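Local coordinates for pesticidal crystal protein Cry2Aa (Bacillus thuringiensis serovar kurstaki, PDB 1I5P) that kills dipteran and lepidopteran larvae by binding to their midgut epithelial cells and promoting colloid-osmotic lysis, at residues A181-I192 against Y208-Y219. Residues are numbered along the deposited sequence; the frame is centred on the assembly and turned at random.
Sequences ANMHLSFIRDVI and YRDYLRNYTRDY
I188, on helix 181-192, drives into helix 208-219 as a knob among Y208, Y211, L212 and Y215, where the axes of the two nearly antiparallel segments approach to 9.0 Å. With CG1 anti to the carbonyl carbon (chi1 -67°) and CG2 anti to the backbone N, its branches part: I188 CG2 lies 3.4 Å from Y208 O, while CD1 reaches the Y215 ring. Y208 returns the fit, its ring lodged among F187, I188, V191 and I192; V191 CG1 makes a CH-pi contact over one face, 4.1 Å from the Y208 ring centroid, and F187 CE2 meets the ring edge. I192 CD1 lies against Y208 O and L212 CB. Toward the start of 181-192 and the end of 208-219, L185 CD2 packs on Y215 CB and on T216 OG1, which donates a 2.5 Å hydrogen bond to L212 O. The polar edge is H184. Its CE1 points at the centre of the Y215 face, edge-to-face with planes at 55°; H184 ND1 and Y219 OH share a hydrogen bond of 2.7 Å, bent to 142°, the oxygen near the imidazole plane. W259 of helix 238-259 covers A181, L185 and Y219. Within this helical bundle, the pore-forming domain of the delta-endotoxin family, interlocked apolar packing therefore does most of the joining, and one buried hydrogen bond adds directional pairing.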
loop_
_atom_site.group_PDB
_atom_site.type_symbol
_atom_site.label_atom_id
_atom_site.label_comp_id
_atom_site.label_asym_id
_atom_site.label_seq_id
_atom_site.Cartn_x
_atom_site.Cartn_y
_atom_site.Cartn_z
ATOM N N ALA A 181 -0.925 -19.249 2.104
ATOM C CA ALA A 181 -2.306 -18.903 1.810
ATOM C C ALA A 181 -2.365 -18.490 0.343
ATOM O O ALA A 181 -3.341 -18.778 -0.350
ATOM C CB ALA A 181 -2.777 -17.759 2.711
ATOM N N ASN A 182 -1.313 -17.825 -0.134
ATOM C CA ASN A 182 -1.244 -17.407 -1.533
ATOM C C ASN A 182 -1.360 -18.631 -2.429
ATOM O O ASN A 182 -2.085 -18.629 -3.420
ATOM C CB ASN A 182 0.092 -16.722 -1.845
ATOM C CG ASN A 182 0.093 -15.247 -1.515
ATOM O OD1 ASN A 182 -0.957 -14.638 -1.339
ATOM N ND2 ASN A 182 1.282 -14.655 -1.460
ATOM N N MET A 183 -0.630 -19.677 -2.065
ATOM C CA MET A 183 -0.627 -20.906 -2.840
ATOM C C MET A 183 -1.983 -21.599 -2.871
ATOM O O MET A 183 -2.446 -22.016 -3.930
ATOM C CB MET A 183 0.442 -21.857 -2.295
ATOM C CG MET A 183 1.863 -21.313 -2.427
ATOM S SD MET A 183 3.069 -22.280 -1.497
ATOM C CE MET A 183 4.079 -21.001 -0.758
ATOM N N HIS A 184 -2.624 -21.716 -1.714
ATOM C CA HIS A 184 -3.927 -22.371 -1.641
ATOM C C HIS A 184 -5.017 -21.600 -2.389
ATOM O O HIS A 184 -5.784 -22.185 -3.161
ATOM C CB HIS A 184 -4.353 -22.557 -0.179
ATOM C CG HIS A 184 -5.543 -23.454 -0.007
ATOM N ND1 HIS A 184 -6.279 -23.496 1.158
ATOM C CD2 HIS A 184 -6.124 -24.338 -0.852
ATOM C CE1 HIS A 184 -7.265 -24.365 1.021
ATOM N NE2 HIS A 184 -7.195 -24.891 -0.188
ATOM N N LEU A 185 -5.090 -20.290 -2.159
ATOM C CA LEU A 185 -6.104 -19.469 -2.809
ATOM C C LEU A 185 -5.881 -19.388 -4.313
ATOM O O LEU A 185 -6.844 -19.353 -5.085
ATOM C CB LEU A 185 -6.128 -18.066 -2.194
ATOM C CG LEU A 185 -6.681 -17.997 -0.764
ATOM C CD1 LEU A 185 -6.605 -16.567 -0.239
ATOM C CD2 LEU A 185 -8.124 -18.492 -0.747
ATOM N N SER A 186 -4.613 -19.369 -4.722
ATOM C CA SER A 186 -4.266 -19.318 -6.139
ATOM C C SER A 186 -4.723 -20.623 -6.785
ATOM O O SER A 186 -5.224 -20.635 -7.915
ATOM C CB SER A 186 -2.755 -19.158 -6.316
ATOM O OG SER A 186 -2.313 -17.891 -5.843
ATOM N N PHE A 187 -4.527 -21.715 -6.045
ATOM C CA PHE A 187 -4.906 -23.060 -6.467
ATOM C C PHE A 187 -6.411 -23.114 -6.709
ATOM O O PHE A 187 -6.873 -23.581 -7.750
ATOM C CB PHE A 187 -4.509 -24.068 -5.373
ATOM C CG PHE A 187 -5.266 -25.371 -5.430
ATOM C CD1 PHE A 187 -4.986 -26.315 -6.416
ATOM C CD2 PHE A 187 -6.270 -25.648 -4.502
ATOM C CE1 PHE A 187 -5.691 -27.518 -6.480
ATOM C CE2 PHE A 187 -6.980 -26.854 -4.559
ATOM C CZ PHE A 187 -6.687 -27.789 -5.553
ATOM N N ILE A 188 -7.171 -22.630 -5.736
ATOM C CA ILE A 188 -8.623 -22.608 -5.834
ATOM C C ILE A 188 -9.078 -21.790 -7.044
ATOM O O ILE A 188 -9.938 -22.223 -7.808
ATOM C CB ILE A 188 -9.238 -22.033 -4.540
ATOM C CG1 ILE A 188 -8.961 -23.001 -3.383
ATOM C CG2 ILE A 188 -10.740 -21.791 -4.722
ATOM C CD1 ILE A 188 -9.262 -22.436 -1.996
ATOM N N ARG A 189 -8.484 -20.616 -7.223
ATOM C CA ARG A 189 -8.827 -19.762 -8.349
ATOM C C ARG A 189 -8.506 -20.476 -9.662
ATOM O O ARG A 189 -9.245 -20.354 -10.635
ATOM C CB ARG A 189 -8.047 -18.442 -8.277
ATOM C CG ARG A 189 -8.495 -17.387 -9.287
ATOM C CD ARG A 189 -7.583 -16.173 -9.230
ATOM N NE ARG A 189 -8.085 -15.032 -9.996
ATOM C CZ ARG A 189 -7.565 -14.611 -11.144
ATOM N NH1 ARG A 189 -6.526 -15.240 -11.677
ATOM N NH2 ARG A 189 -8.065 -13.541 -11.746
ATOM N N ASP A 190 -7.402 -21.219 -9.687
ATOM C CA ASP A 190 -7.008 -21.945 -10.892
ATOM C C ASP A 190 -8.073 -22.965 -11.281
ATOM O O ASP A 190 -8.439 -23.070 -12.452
ATOM C CB ASP A 190 -5.669 -22.661 -10.682
ATOM C CG ASP A 190 -4.472 -21.726 -10.809
ATOM O OD1 ASP A 190 -4.661 -20.545 -11.169
ATOM O OD2 ASP A 190 -3.335 -22.180 -10.558
ATOM N N VAL A 191 -8.570 -23.716 -10.303
ATOM C CA VAL A 191 -9.595 -24.719 -10.573
ATOM C C VAL A 191 -10.809 -24.062 -11.218
ATOM O O VAL A 191 -11.371 -24.578 -12.185
ATOM C CB VAL A 191 -10.047 -25.424 -9.273
ATOM C CG1 VAL A 191 -11.248 -26.324 -9.556
ATOM C CG2 VAL A 191 -8.897 -26.234 -8.695
ATOM N N ILE A 192 -11.196 -22.911 -10.678
ATOM C CA ILE A 192 -12.347 -22.166 -11.177
ATOM C C ILE A 192 -12.179 -21.672 -12.616
ATOM O O ILE A 192 -13.014 -21.956 -13.482
ATOM C CB ILE A 192 -12.636 -20.937 -10.283
ATOM C CG1 ILE A 192 -13.003 -21.402 -8.866
ATOM C CG2 ILE A 192 -13.748 -20.092 -10.897
ATOM C CD1 ILE A 192 -13.121 -20.281 -7.856
ATOM N N TYR A 208 -15.898 -24.994 -5.483
ATOM C CA TYR A 208 -14.682 -24.189 -5.459
ATOM C C TYR A 208 -14.925 -22.691 -5.480
ATOM O O TYR A 208 -14.084 -21.922 -5.029
ATOM C CB TYR A 208 -13.728 -24.605 -6.586
ATOM C CG TYR A 208 -12.813 -25.722 -6.138
ATOM C CD1 TYR A 208 -13.320 -26.998 -5.891
ATOM C CD2 TYR A 208 -11.470 -25.477 -5.838
ATOM C CE1 TYR A 208 -12.525 -27.999 -5.345
ATOM C CE2 TYR A 208 -10.663 -26.476 -5.290
ATOM C CZ TYR A 208 -11.200 -27.729 -5.042
ATOM O OH TYR A 208 -10.420 -28.696 -4.450
ATOM N N ARG A 209 -16.070 -22.259 -5.994
ATOM C CA ARG A 209 -16.359 -20.830 -5.980
ATOM C C ARG A 209 -16.540 -20.453 -4.505
ATOM O O ARG A 209 -16.075 -19.403 -4.065
ATOM C CB ARG A 209 -17.644 -20.512 -6.758
ATOM C CG ARG A 209 -17.574 -20.695 -8.274
ATOM C CD ARG A 209 -18.901 -20.268 -8.901
ATOM N NE ARG A 209 -18.988 -20.492 -10.345
ATOM C CZ ARG A 209 -18.466 -19.699 -11.276
ATOM N NH1 ARG A 209 -17.796 -18.606 -10.937
ATOM N NH2 ARG A 209 -18.646 -19.988 -12.558
ATOM N N ASP A 210 -17.214 -21.318 -3.744
ATOM C CA ASP A 210 -17.434 -21.059 -2.321
ATOM C C ASP A 210 -16.113 -21.146 -1.572
ATOM O O ASP A 210 -15.890 -20.413 -0.608
ATOM C CB ASP A 210 -18.427 -22.058 -1.714
ATOM C CG ASP A 210 -19.855 -21.817 -2.167
ATOM O OD1 ASP A 210 -20.159 -20.694 -2.620
ATOM O OD2 ASP A 210 -20.677 -22.752 -2.055
ATOM N N TYR A 211 -15.244 -22.049 -2.012
ATOM C CA TYR A 211 -13.935 -22.197 -1.390
ATOM C C TYR A 211 -13.153 -20.882 -1.478
ATOM O O TYR A 211 -12.601 -20.407 -0.484
ATOM C CB TYR A 211 -13.136 -23.306 -2.082
ATOM C CG TYR A 211 -13.444 -24.718 -1.619
ATOM C CD1 TYR A 211 -12.803 -25.811 -2.201
ATOM C CD2 TYR A 211 -14.350 -24.961 -0.587
ATOM C CE1 TYR A 211 -13.051 -27.112 -1.768
ATOM C CE2 TYR A 211 -14.608 -26.261 -0.146
ATOM C CZ TYR A 211 -13.953 -27.329 -0.740
ATOM O OH TYR A 211 -14.172 -28.613 -0.297
ATOM N N LEU A 212 -13.107 -20.298 -2.671
ATOM C CA LEU A 212 -12.376 -19.051 -2.859
ATOM C C LEU A 212 -12.873 -17.987 -1.885
ATOM O O LEU A 212 -12.082 -17.307 -1.234
ATOM C CB LEU A 212 -12.531 -18.544 -4.297
ATOM C CG LEU A 212 -11.665 -17.322 -4.640
ATOM C CD1 LEU A 212 -10.191 -17.663 -4.437
ATOM C CD2 LEU A 212 -11.916 -16.888 -6.083
ATOM N N ARG A 213 -14.190 -17.850 -1.782
ATOM C CA ARG A 213 -14.755 -16.865 -0.877
ATOM C C ARG A 213 -14.506 -17.221 0.586
ATOM O O ARG A 213 -13.966 -16.412 1.345
ATOM C CB ARG A 213 -16.262 -16.717 -1.094
ATOM C CG ARG A 213 -16.904 -15.704 -0.136
ATOM C CD ARG A 213 -18.373 -16.016 0.112
ATOM N NE ARG A 213 -19.027 -15.036 0.983
ATOM C CZ ARG A 213 -19.063 -15.093 2.315
ATOM N NH1 ARG A 213 -18.484 -16.090 2.970
ATOM N NH2 ARG A 213 -19.697 -14.146 2.994
ATOM N N ASN A 214 -14.901 -18.427 0.983
ATOM C CA ASN A 214 -14.756 -18.851 2.377
ATOM C C ASN A 214 -13.330 -18.910 2.891
ATOM O O ASN A 214 -13.064 -18.505 4.021
ATOM C CB ASN A 214 -15.447 -20.199 2.599
ATOM C CG ASN A 214 -16.952 -20.121 2.393
ATOM O OD1 ASN A 214 -17.542 -19.043 2.444
ATOM N ND2 ASN A 214 -17.582 -21.269 2.174
ATOM N N TYR A 215 -12.405 -19.407 2.080
ATOM C CA TYR A 215 -11.025 -19.467 2.535
ATOM C C TYR A 215 -10.393 -18.076 2.532
ATOM O O TYR A 215 -9.560 -17.769 3.379
ATOM C CB TYR A 215 -10.224 -20.462 1.691
ATOM C CG TYR A 215 -10.522 -21.901 2.075
ATOM C CD1 TYR A 215 -11.306 -22.716 1.262
ATOM C CD2 TYR A 215 -10.062 -22.427 3.286
ATOM C CE1 TYR A 215 -11.628 -24.023 1.643
ATOM C CE2 TYR A 215 -10.377 -23.728 3.678
ATOM C CZ TYR A 215 -11.159 -24.521 2.852
ATOM O OH TYR A 215 -11.459 -25.808 3.239
ATOM N N THR A 216 -10.804 -17.225 1.597
ATOM C CA THR A 216 -10.277 -15.861 1.562
ATOM C C THR A 216 -10.675 -15.199 2.882
ATOM O O THR A 216 -9.892 -14.477 3.498
ATOM C CB THR A 216 -10.875 -15.049 0.385
ATOM O OG1 THR A 216 -10.316 -15.515 -0.851
ATOM C CG2 THR A 216 -10.581 -13.566 0.548
ATOM N N ARG A 217 -11.903 -15.464 3.309
ATOM C CA ARG A 217 -12.408 -14.919 4.555
ATOM C C ARG A 217 -11.583 -15.414 5.745
ATOM O O ARG A 217 -11.050 -14.615 6.516
ATOM C CB ARG A 217 -13.879 -15.305 4.726
ATOM C CG ARG A 217 -14.422 -15.136 6.137
ATOM C CD ARG A 217 -14.848 -16.486 6.686
ATOM N NE ARG A 217 -16.219 -16.820 6.322
ATOM C CZ ARG A 217 -16.680 -18.057 6.175
ATOM N NH1 ARG A 217 -15.879 -19.099 6.346
ATOM N NH2 ARG A 217 -17.954 -18.251 5.872
ATOM N N ASP A 218 -11.469 -16.730 5.884
ATOM C CA ASP A 218 -10.718 -17.317 6.993
ATOM C C ASP A 218 -9.268 -16.850 7.057
ATOM O O ASP A 218 -8.785 -16.427 8.114
ATOM C CB ASP A 218 -10.742 -18.844 6.902
ATOM C CG ASP A 218 -12.142 -19.416 7.019
ATOM O OD1 ASP A 218 -13.067 -18.656 7.362
ATOM O OD2 ASP A 218 -12.316 -20.626 6.773
ATOM N N TYR A 219 -8.575 -16.937 5.929
ATOM C CA TYR A 219 -7.183 -16.533 5.872
ATOM C C TYR A 219 -7.006 -15.030 6.057
ATOM O O TYR A 219 -6.062 -14.590 6.714
ATOM C CB TYR A 219 -6.570 -16.983 4.548
ATOM C CG TYR A 219 -6.613 -18.483 4.325
ATOM C CD1 TYR A 219 -6.406 -19.015 3.055
ATOM C CD2 TYR A 219 -6.859 -19.370 5.377
ATOM C CE1 TYR A 219 -6.440 -20.383 2.833
ATOM C CE2 TYR A 219 -6.894 -20.753 5.165
ATOM C CZ TYR A 219 -6.687 -21.249 3.889
ATOM O OH TYR A 219 -6.744 -22.603 3.645
#